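Local coordinates for staphylococcal enterotoxin-like toxin (Staphylococcus aureus, PDB 4DXF), which binds carbohydrate and, as a superantigen-like protein built from an OB-fold and a beta-grasp domain, probably recognises glycans on host immune cells, at residues K25-F30 with D77-L82; I44-V49 with Y87-Y92; A109-T114 with D197-N202. All coordinates share one frame; numbering follows the deposited sequence.

Contact 1: residues K25-F30 with D77-L82; sequences KPSLEF and DVFVVL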
loop_
_atom_site.group_PDB
_atom_site.type_symbol
_atom_site.label_atom_id
_atom_site.label_comp_id
_atom_site.label_asym_id
_atom_site.label_seq_id
_atom_site.Cartn_x
_atom_site.Cartn_y
_atom_site.Cartn_z
ATOM N N LYS A 25 -10.285 1.936 5.209
ATOM C CA LYS A 25 -10.069 3.387 5.103
ATOM C C LYS A 25 -10.053 3.819 3.639
ATOM O O LYS A 25 -9.716 3.026 2.745
ATOM C CB LYS A 25 -8.763 3.789 5.781
ATOM C CG LYS A 25 -8.957 3.949 7.259
ATOM C CD LYS A 25 -7.653 3.862 7.952
ATOM C CE LYS A 25 -7.007 5.165 8.210
ATOM N NZ LYS A 25 -7.709 6.327 8.896
ATOM N N PRO A 26 -10.538 5.042 3.376
ATOM C CA PRO A 26 -10.465 5.492 1.968
ATOM C C PRO A 26 -9.010 5.877 1.616
ATOM O O PRO A 26 -8.221 6.276 2.505
ATOM C CB PRO A 26 -11.405 6.724 1.920
ATOM C CG PRO A 26 -11.415 7.273 3.364
ATOM C CD PRO A 26 -11.080 6.059 4.295
ATOM N N SER A 27 -8.646 5.718 0.336
ATOM C CA SER A 27 -7.281 6.114 -0.154
ATOM C C SER A 27 -7.443 7.242 -1.181
ATOM O O SER A 27 -8.546 7.463 -1.720
ATOM C CB SER A 27 -6.521 4.993 -0.833
ATOM O OG SER A 27 -7.312 4.406 -1.905
ATOM N N LEU A 28 -6.338 7.963 -1.408
ATOM C CA LEU A 28 -6.356 9.064 -2.414
ATOM C C LEU A 28 -5.127 8.818 -3.272
ATOM O O LEU A 28 -4.072 8.208 -2.874
ATOM C CB LEU A 28 -6.251 10.444 -1.729
ATOM C CG LEU A 28 -7.414 10.956 -0.840
ATOM C CD1 LEU A 28 -7.027 12.036 0.174
ATOM C CD2 LEU A 28 -8.633 11.329 -1.687
ATOM N N GLU A 29 -5.173 9.293 -4.521
ATOM C CA GLU A 29 -4.020 9.026 -5.353
ATOM C C GLU A 29 -3.662 10.334 -6.043
ATOM O O GLU A 29 -4.548 10.883 -6.680
ATOM C CB GLU A 29 -4.356 8.012 -6.424
ATOM C CG GLU A 29 -4.404 6.585 -5.867
ATOM C CD GLU A 29 -4.781 5.528 -6.867
ATOM O OE1 GLU A 29 -4.391 5.658 -8.050
ATOM O OE2 GLU A 29 -5.494 4.575 -6.460
ATOM N N PHE A 30 -2.433 10.817 -5.874
ATOM C CA PHE A 30 -1.969 12.103 -6.495
ATOM C C PHE A 30 -0.850 11.817 -7.423
ATOM O O PHE A 30 0.180 11.338 -7.021
ATOM C CB PHE A 30 -1.575 13.106 -5.394
ATOM C CG PHE A 30 -2.736 13.409 -4.442
ATOM C CD1 PHE A 30 -2.582 13.265 -3.090
ATOM C CD2 PHE A 30 -3.952 13.884 -4.940
ATOM C CE1 PHE A 30 -3.624 13.570 -2.256
ATOM C CE2 PHE A 30 -4.983 14.181 -4.123
ATOM C CZ PHE A 30 -4.830 13.988 -2.781
ATOM N N ASP A 77 4.525 10.647 -7.586
ATOM C CA ASP A 77 3.175 10.108 -7.486
ATOM C C ASP A 77 3.106 9.670 -5.977
ATOM O O ASP A 77 4.122 9.215 -5.476
ATOM C CB ASP A 77 3.047 8.846 -8.318
ATOM C CG ASP A 77 2.841 9.110 -9.803
ATOM O OD1 ASP A 77 3.018 10.299 -10.188
ATOM O OD2 ASP A 77 2.515 8.138 -10.517
ATOM N N VAL A 78 1.970 9.867 -5.348
ATOM C CA VAL A 78 1.779 9.398 -3.937
ATOM C C VAL A 78 0.481 8.664 -3.834
ATOM O O VAL A 78 -0.590 9.123 -4.323
ATOM C CB VAL A 78 1.814 10.584 -2.970
ATOM C CG1 VAL A 78 1.869 10.057 -1.495
ATOM C CG2 VAL A 78 3.071 11.463 -3.169
ATOM N N PHE A 79 0.570 7.470 -3.175
ATOM C CA PHE A 79 -0.623 6.751 -2.813
ATOM C C PHE A 79 -0.803 7.138 -1.311
ATOM O O PHE A 79 0.125 6.810 -0.511
ATOM C CB PHE A 79 -0.364 5.240 -3.014
ATOM C CG PHE A 79 -1.552 4.420 -2.575
ATOM C CD1 PHE A 79 -2.690 4.380 -3.359
ATOM C CD2 PHE A 79 -1.535 3.764 -1.362
ATOM C CE1 PHE A 79 -3.891 3.674 -2.923
ATOM C CE2 PHE A 79 -2.697 3.079 -0.882
ATOM C CZ PHE A 79 -3.863 2.992 -1.665
ATOM N N VAL A 80 -1.951 7.717 -0.996
ATOM C CA VAL A 80 -2.276 8.345 0.298
ATOM C C VAL A 80 -3.376 7.558 0.984
ATOM O O VAL A 80 -4.435 7.345 0.431
ATOM C CB VAL A 80 -2.701 9.848 0.152
ATOM C CG1 VAL A 80 -3.196 10.496 1.490
ATOM C CG2 VAL A 80 -1.583 10.629 -0.433
ATOM N N VAL A 81 -3.127 7.289 2.276
ATOM C CA VAL A 81 -4.198 6.810 3.149
ATOM C C VAL A 81 -4.115 7.754 4.375
ATOM O O VAL A 81 -3.105 7.664 5.104
ATOM C CB VAL A 81 -3.893 5.327 3.595
ATOM C CG1 VAL A 81 -5.033 4.854 4.589
ATOM C CG2 VAL A 81 -3.893 4.382 2.414
ATOM N N LEU A 82 -5.066 8.677 4.535
ATOM C CA LEU A 82 -4.975 9.711 5.600
ATOM C C LEU A 82 -5.160 8.939 6.934
ATOM O O LEU A 82 -5.979 8.017 7.002
ATOM C CB LEU A 82 -6.014 10.759 5.497
ATOM C CG LEU A 82 -5.949 11.624 4.224
ATOM C CD1 LEU A 82 -7.152 12.501 4.183
ATOM C CD2 LEU A 82 -4.609 12.374 4.378
HETATM O O HOH W 1 -7.062 8.819 2.477
HETATM O O HOH W 2 -8.131 7.318 5.374
#
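Two antiparallel strands of the OB-fold domain pair here, 28-30 against 77-80, and their side chains divide between two very different faces. Four backbone bonds join Leu28 to Val80 and Phe30 to Val78; the shortest, Leu28 N to Val80 O, is 2.7 Å. On one face Leu28, Phe30, Val78 and Val80 form an apolar layer. Phe30, with CG beside its own backbone N (chi1 -59°), sets CD1 3.9 Å from Val80 CG2, a diagonal contact, while the Leu28 and Leu82 side chains cross obliquely, CD1 to CD1 at 4.0 Å. On the other face Phe79 holds CG anti to the backbone N (chi1 177°), which swings the ring toward the partner strand. Phe79 CZ comes within 3.4 Å of Ser27 CB, and Glu29 CG lies at the ring edge, 3.8 Å from Phe79 CD1. At Pro26 and Leu82 the two chains diverge, and two waters bridge Pro26 O to the backbone N and O of Leu82. Lys25, bent at chi3 and chi4, curls back so that NZ meets a lone pair of Leu82 O at 3.1 Å. The strand pair, with 28-31 at the edge of the sheet, lies between Tyr56 and Ile58 of strand 56-59 on the Leu28 and Val80 face and helix 138-153 on the other, where Phe79 packs on Glu140 and Lys144, and Lys144 also forms a salt bridge with Glu29.

Contact 2: residues I44-V49 with Y87-Y92; sequences IRFMNV and YNLEKY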
loop_
_atom_site.group_PDB
_atom_site.type_symbol
_atom_site.label_atom_id
_atom_site.label_comp_id
_atom_site.label_asym_id
_atom_site.label_seq_id
_atom_site.Cartn_x
_atom_site.Cartn_y
_atom_site.Cartn_z
ATOM N N ILE A 44 10.967 12.954 12.538
ATOM C CA ILE A 44 11.078 12.556 11.113
ATOM C C ILE A 44 10.767 13.700 10.198
ATOM O O ILE A 44 10.221 14.717 10.600
ATOM C CB ILE A 44 10.205 11.329 10.690
ATOM C CG1 ILE A 44 8.725 11.619 10.900
ATOM C CG2 ILE A 44 10.758 9.999 11.356
ATOM C CD1 ILE A 44 7.851 10.556 10.278
ATOM N N ARG A 45 11.071 13.455 8.943
ATOM C CA ARG A 45 10.904 14.416 7.883
ATOM C C ARG A 45 9.684 14.043 7.030
ATOM O O ARG A 45 9.222 12.874 7.050
ATOM C CB ARG A 45 12.172 14.371 7.044
ATOM C CG ARG A 45 13.372 14.975 7.865
ATOM C CD ARG A 45 14.629 14.674 7.183
ATOM N NE ARG A 45 14.764 15.277 5.847
ATOM C CZ ARG A 45 14.902 14.588 4.702
ATOM N NH1 ARG A 45 14.870 13.241 4.667
ATOM N NH2 ARG A 45 15.046 15.253 3.555
ATOM N N PHE A 46 9.196 15.053 6.311
ATOM C CA PHE A 46 7.954 14.977 5.535
ATOM C C PHE A 46 8.216 15.503 4.141
ATOM O O PHE A 46 9.043 16.383 3.941
ATOM C CB PHE A 46 6.818 15.747 6.152
ATOM C CG PHE A 46 6.419 15.230 7.540
ATOM C CD1 PHE A 46 5.618 14.108 7.670
ATOM C CD2 PHE A 46 6.886 15.865 8.684
ATOM C CE1 PHE A 46 5.259 13.582 8.939
ATOM C CE2 PHE A 46 6.548 15.356 9.968
ATOM C CZ PHE A 46 5.726 14.230 10.077
ATOM N N MET A 47 7.549 14.891 3.189
ATOM C CA MET A 47 7.415 15.459 1.833
ATOM C C MET A 47 6.031 16.109 1.765
ATOM O O MET A 47 4.991 15.444 1.972
ATOM C CB MET A 47 7.583 14.341 0.754
ATOM C CG MET A 47 7.372 14.977 -0.700
ATOM S SD MET A 47 7.584 13.845 -1.994
ATOM C CE MET A 47 9.295 13.547 -2.044
ATOM N N ASN A 48 5.981 17.407 1.449
ATOM C CA ASN A 48 4.722 18.137 1.337
ATOM C C ASN A 48 4.235 18.036 -0.127
ATOM O O ASN A 48 4.996 18.303 -1.054
ATOM C CB ASN A 48 4.927 19.616 1.705
ATOM C CG ASN A 48 5.214 19.796 3.190
ATOM O OD1 ASN A 48 4.293 19.724 4.023
ATOM N ND2 ASN A 48 6.480 19.866 3.518
ATOM N N VAL A 49 2.998 17.640 -0.309
ATOM C CA VAL A 49 2.346 17.654 -1.635
ATOM C C VAL A 49 1.091 18.478 -1.587
ATOM O O VAL A 49 0.283 18.417 -0.624
ATOM C CB VAL A 49 1.977 16.258 -2.066
ATOM C CG1 VAL A 49 1.451 16.282 -3.536
ATOM C CG2 VAL A 49 3.135 15.408 -1.937
ATOM N N TYR A 87 1.751 13.829 15.497
ATOM C CA TYR A 87 2.514 15.006 15.113
ATOM C C TYR A 87 1.617 16.211 15.033
ATOM O O TYR A 87 2.049 17.277 14.579
ATOM C CB TYR A 87 3.244 14.798 13.766
ATOM C CG TYR A 87 4.205 13.651 13.733
ATOM C CD1 TYR A 87 5.496 13.783 14.229
ATOM C CD2 TYR A 87 3.830 12.403 13.198
ATOM C CE1 TYR A 87 6.404 12.717 14.212
ATOM C CE2 TYR A 87 4.749 11.338 13.162
ATOM C CZ TYR A 87 6.026 11.509 13.693
ATOM O OH TYR A 87 6.936 10.450 13.661
ATOM N N ASN A 88 0.374 16.038 15.469
ATOM C CA ASN A 88 -0.677 17.039 15.328
ATOM C C ASN A 88 -0.832 17.566 13.871
ATOM O O ASN A 88 -1.005 18.755 13.637
ATOM C CB ASN A 88 -0.536 18.174 16.374
ATOM C CG ASN A 88 -1.853 18.945 16.608
ATOM O OD1 ASN A 88 -2.933 18.351 16.744
ATOM N ND2 ASN A 88 -1.759 20.281 16.657
ATOM N N LEU A 89 -0.815 16.659 12.895
ATOM C CA LEU A 89 -0.956 17.080 11.478
ATOM C C LEU A 89 -2.312 16.723 10.920
ATOM O O LEU A 89 -2.803 15.628 11.161
ATOM C CB LEU A 89 0.127 16.424 10.661
ATOM C CG LEU A 89 1.535 16.866 11.001
ATOM C CD1 LEU A 89 2.510 16.027 10.196
ATOM C CD2 LEU A 89 1.721 18.416 10.735
ATOM N N GLU A 90 -2.942 17.645 10.201
ATOM C CA GLU A 90 -4.302 17.438 9.751
ATOM C C GLU A 90 -4.405 16.348 8.630
ATOM O O GLU A 90 -5.378 15.561 8.551
ATOM C CB GLU A 90 -4.823 18.781 9.264
ATOM C CG GLU A 90 -6.275 18.854 8.813
ATOM C CD GLU A 90 -6.650 20.234 8.216
ATOM O OE1 GLU A 90 -5.764 21.159 8.173
ATOM O OE2 GLU A 90 -7.829 20.376 7.780
ATOM N N LYS A 91 -3.415 16.384 7.749
ATOM C CA LYS A 91 -3.347 15.539 6.530
ATOM C C LYS A 91 -2.006 14.884 6.491
ATOM O O LYS A 91 -0.971 15.464 6.154
ATOM C CB LYS A 91 -3.589 16.400 5.273
ATOM C CG LYS A 91 -4.847 17.142 5.318
ATOM C CD LYS A 91 -6.074 16.261 5.003
ATOM C CE LYS A 91 -7.324 17.079 4.896
ATOM N NZ LYS A 91 -8.483 16.206 4.604
ATOM N N TYR A 92 -2.014 13.619 6.873
ATOM C CA TYR A 92 -0.852 12.898 7.111
ATOM C C TYR A 92 -1.102 11.509 6.559
ATOM O O TYR A 92 -2.213 10.955 6.737
ATOM C CB TYR A 92 -0.673 12.838 8.656
ATOM C CG TYR A 92 0.298 11.859 9.135
ATOM C CD1 TYR A 92 -0.106 10.531 9.418
ATOM C CD2 TYR A 92 1.618 12.213 9.412
ATOM C CE1 TYR A 92 0.800 9.568 9.894
ATOM C CE2 TYR A 92 2.534 11.238 9.841
ATOM C CZ TYR A 92 2.086 9.927 10.110
ATOM O OH TYR A 92 2.978 9.012 10.601
#
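Phe46 and Tyr87 both turn CG anti to their carbonyl carbons (chi1 -62° and -59°), and with the CB of each pointing toward the other segment the two rings meet as a T-shaped pair. The edge of Phe46 points into the face of Tyr87: Phe46 CZ stands over the centre of the Tyr87 ring, the planes 84° apart. The ring centroids are 5.4 Å apart. Leu89 reaches toward Phe46 tip to tip and lays CD1 over one face of that ring, a CH-pi contact 4.0 Å from its centroid. In the OB-fold domain this joins strand 46-49 to the loop that leads from strand 76-80 into strand 92-99, and between these two segments the contact is made by side chains. Tyr92 has CG anti to its backbone N, which carries its ring back toward Phe46; the two meet edge to edge, CE2 of Tyr92 3.7 Å from CE1 of Phe46. At the far end of Tyr87, Ile44 crosses at about a right angle, its CG1 and CD1 each 3.5 Å from the tyrosine OH. Trp41 adds a further ring beside Phe46, and Ala59 of strand 56-59 packs on both Ile44 and Phe46.

Contact 3: residues A109-T114 with D197-N202; sequences AGVRIT and DNIEVN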
loop_
_atom_site.group_PDB
_atom_site.type_symbol
_atom_site.label_atom_id
_atom_site.label_comp_id
_atom_site.label_asym_id
_atom_site.label_seq_id
_atom_site.Cartn_x
_atom_site.Cartn_y
_atom_site.Cartn_z
ATOM N N ALA A 109 -2.169 -8.596 -13.545
ATOM C CA ALA A 109 -1.486 -9.708 -12.897
ATOM C C ALA A 109 -2.618 -10.599 -12.290
ATOM O O ALA A 109 -3.518 -10.042 -11.638
ATOM C CB ALA A 109 -0.556 -9.164 -11.804
ATOM N N GLY A 110 -2.596 -11.918 -12.543
ATOM C CA GLY A 110 -3.648 -12.825 -11.982
ATOM C C GLY A 110 -3.471 -12.972 -10.477
ATOM O O GLY A 110 -2.352 -12.976 -9.990
ATOM N N VAL A 111 -4.588 -13.068 -9.757
ATOM C CA VAL A 111 -4.586 -13.208 -8.279
ATOM C C VAL A 111 -5.220 -14.566 -8.015
ATOM O O VAL A 111 -6.243 -14.896 -8.627
ATOM C CB VAL A 111 -5.359 -12.146 -7.645
ATOM C CG1 VAL A 111 -5.389 -12.352 -6.133
ATOM C CG2 VAL A 111 -4.746 -10.766 -7.985
ATOM N N ARG A 112 -4.590 -15.371 -7.163
ATOM C CA ARG A 112 -5.152 -16.705 -6.845
ATOM C C ARG A 112 -5.288 -16.696 -5.333
ATOM O O ARG A 112 -4.273 -16.460 -4.641
ATOM C CB ARG A 112 -4.134 -17.793 -7.242
ATOM C CG ARG A 112 -3.752 -17.825 -8.774
ATOM C CD ARG A 112 -2.419 -18.563 -9.029
ATOM N NE ARG A 112 -2.211 -18.814 -10.463
ATOM C CZ ARG A 112 -3.099 -19.444 -11.251
ATOM N NH1 ARG A 112 -4.264 -19.866 -10.751
ATOM N NH2 ARG A 112 -2.843 -19.636 -12.544
ATOM N N ILE A 113 -6.496 -17.031 -4.841
ATOM C CA ILE A 113 -6.854 -16.880 -3.425
ATOM C C ILE A 113 -7.234 -18.227 -2.865
ATOM O O ILE A 113 -8.103 -18.875 -3.443
ATOM C CB ILE A 113 -8.000 -15.935 -3.249
ATOM C CG1 ILE A 113 -7.526 -14.570 -3.812
ATOM C CG2 ILE A 113 -8.376 -15.798 -1.711
ATOM C CD1 ILE A 113 -8.650 -13.637 -4.286
ATOM N N THR A 114 -6.550 -18.641 -1.800
ATOM C CA THR A 114 -6.957 -19.890 -1.184
ATOM C C THR A 114 -7.366 -19.489 0.220
ATOM O O THR A 114 -6.587 -18.800 0.910
ATOM C CB THR A 114 -5.829 -20.960 -1.122
ATOM O OG1 THR A 114 -5.254 -21.277 -2.407
ATOM C CG2 THR A 114 -6.340 -22.288 -0.488
ATOM N N ASP A 197 4.344 -10.518 -11.902
ATOM C CA ASP A 197 3.848 -11.601 -12.691
ATOM C C ASP A 197 2.439 -12.073 -12.259
ATOM O O ASP A 197 1.474 -12.013 -13.047
ATOM C CB ASP A 197 4.847 -12.743 -12.627
ATOM C CG ASP A 197 4.541 -13.790 -13.644
ATOM O OD1 ASP A 197 4.277 -13.437 -14.831
ATOM O OD2 ASP A 197 4.510 -14.947 -13.238
ATOM N N ASN A 198 2.346 -12.518 -11.005
ATOM C CA ASN A 198 1.086 -13.017 -10.396
ATOM C C ASN A 198 1.156 -12.829 -8.872
ATOM O O ASN A 198 2.233 -12.582 -8.263
ATOM C CB ASN A 198 0.734 -14.476 -10.788
ATOM C CG ASN A 198 1.721 -15.488 -10.245
ATOM O OD1 ASN A 198 1.547 -16.059 -9.157
ATOM N ND2 ASN A 198 2.793 -15.681 -10.976
ATOM N N ILE A 199 -0.014 -12.979 -8.260
ATOM C CA ILE A 199 -0.160 -12.656 -6.863
ATOM C C ILE A 199 -0.834 -13.904 -6.266
ATOM O O ILE A 199 -1.808 -14.382 -6.859
ATOM C CB ILE A 199 -1.026 -11.418 -6.704
ATOM C CG1 ILE A 199 -0.325 -10.218 -7.330
ATOM C CG2 ILE A 199 -1.304 -11.147 -5.205
ATOM C CD1 ILE A 199 -1.127 -9.009 -7.316
ATOM N N GLU A 200 -0.290 -14.390 -5.161
ATOM C CA GLU A 200 -0.812 -15.586 -4.439
ATOM C C GLU A 200 -1.283 -15.197 -3.033
ATOM O O GLU A 200 -0.567 -14.534 -2.274
ATOM C CB GLU A 200 0.230 -16.716 -4.437
ATOM C CG GLU A 200 0.380 -17.528 -5.794
ATOM C CD GLU A 200 1.747 -18.274 -5.937
ATOM O OE1 GLU A 200 2.592 -18.259 -4.986
ATOM O OE2 GLU A 200 1.981 -18.876 -7.021
ATOM N N VAL A 201 -2.522 -15.547 -2.669
ATOM C CA VAL A 201 -3.051 -15.050 -1.387
ATOM C C VAL A 201 -3.475 -16.332 -0.645
ATOM O O VAL A 201 -4.113 -17.182 -1.270
ATOM C CB VAL A 201 -4.282 -14.153 -1.582
ATOM C CG1 VAL A 201 -4.910 -13.750 -0.252
ATOM C CG2 VAL A 201 -3.867 -12.827 -2.296
ATOM N N ASN A 202 -3.085 -16.453 0.624
ATOM C CA ASN A 202 -3.506 -17.623 1.384
ATOM C C ASN A 202 -4.087 -17.139 2.696
ATOM O O ASN A 202 -3.474 -16.344 3.411
ATOM C CB ASN A 202 -2.356 -18.623 1.522
ATOM C CG ASN A 202 -2.832 -19.935 2.094
ATOM O OD1 ASN A 202 -3.701 -20.592 1.526
ATOM N ND2 ASN A 202 -2.352 -20.259 3.255
HETATM O O HOH W 3 -0.910 -13.225 -14.154
HETATM O O HOH W 4 -3.596 -19.214 -3.320
#
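Strands 109-114 and 197-202 run parallel, their axes 4.7 Å apart at closest approach and inclined by 17°, and four backbone bonds zigzag between them: Gly110 O accepts from Ile199 N, Ile199 O from Arg112 N, Arg112 O from Val201 N, and Val201 O from Thr114 N. The shortest is Val201 N to Arg112 O at 2.8 Å, nearly along the C=O axis, whereas Thr114 N approaches Val201 O from above the carbonyl plane. The buried face carries Val111, Ile113, Ile199 and Val201. Val111 and Ile199 lie side by side and point the same way, with Val111 CG2 4.0 Å from Ile199 CB; Ile113 CG1 has the same separation from Val201 CB. Between these pairs, Val111 CG1 reaches obliquely to Val201 CG2, 4.2 Å away. Leu145 and Leu149 of helix 138-153 pack on Ile113, Ile199 and Val201, the helix-on-sheet packing of the beta-grasp fold, in which these two strands are central neighbours. The opposite face is polar. Arg112 runs extended from CG to NE, and its NE stays 5.4 Å from Glu200 OE2, close enough that the opposite charges may attract, though their charged atoms do not touch; Glu200 instead forms a salt bridge with Lys167. Near the start of strand 196-203, Asp197 and Asn198 make a classic beta bulge opposite Lys167. Asn198 ND2 donates to Asp197 OD2 at 2.9 Å, meeting it from above the carboxylate plane, and a water links Asp197 O to Gly110 N. A second water joins Thr114 OG1 to Val201 O. The chemistry thus divides by face: branched aliphatic groups turn to the helix side, while charged and amide groups border solvent, where Lys167 and Lys169 probably offset the negative charges of Glu200 and Asp197.

How the contacts relate
Contacts 1 and 2 belong to the OB-fold domain and share one sheet, their segments alternating along the chain; Leu82 packs against Lys91 and Tyr92, and Val78 against Val49. Contact 3 lies in the beta-grasp domain, its centre about 23 Å from that of contact 1 and about 34 Å from that of contact 2. Helix 138-153 touches contacts 1 and 3, consistent with a place between the two domains. All three are partly buried, contact 1 nearest the chain's centre and contacts 2 and 3 farther out. Contacts 1 and 3 are backbone-bonded strand pairs, antiparallel and parallel, each with an apolar face and a more polar one. Contact 2 relies on aromatic and aliphatic packing.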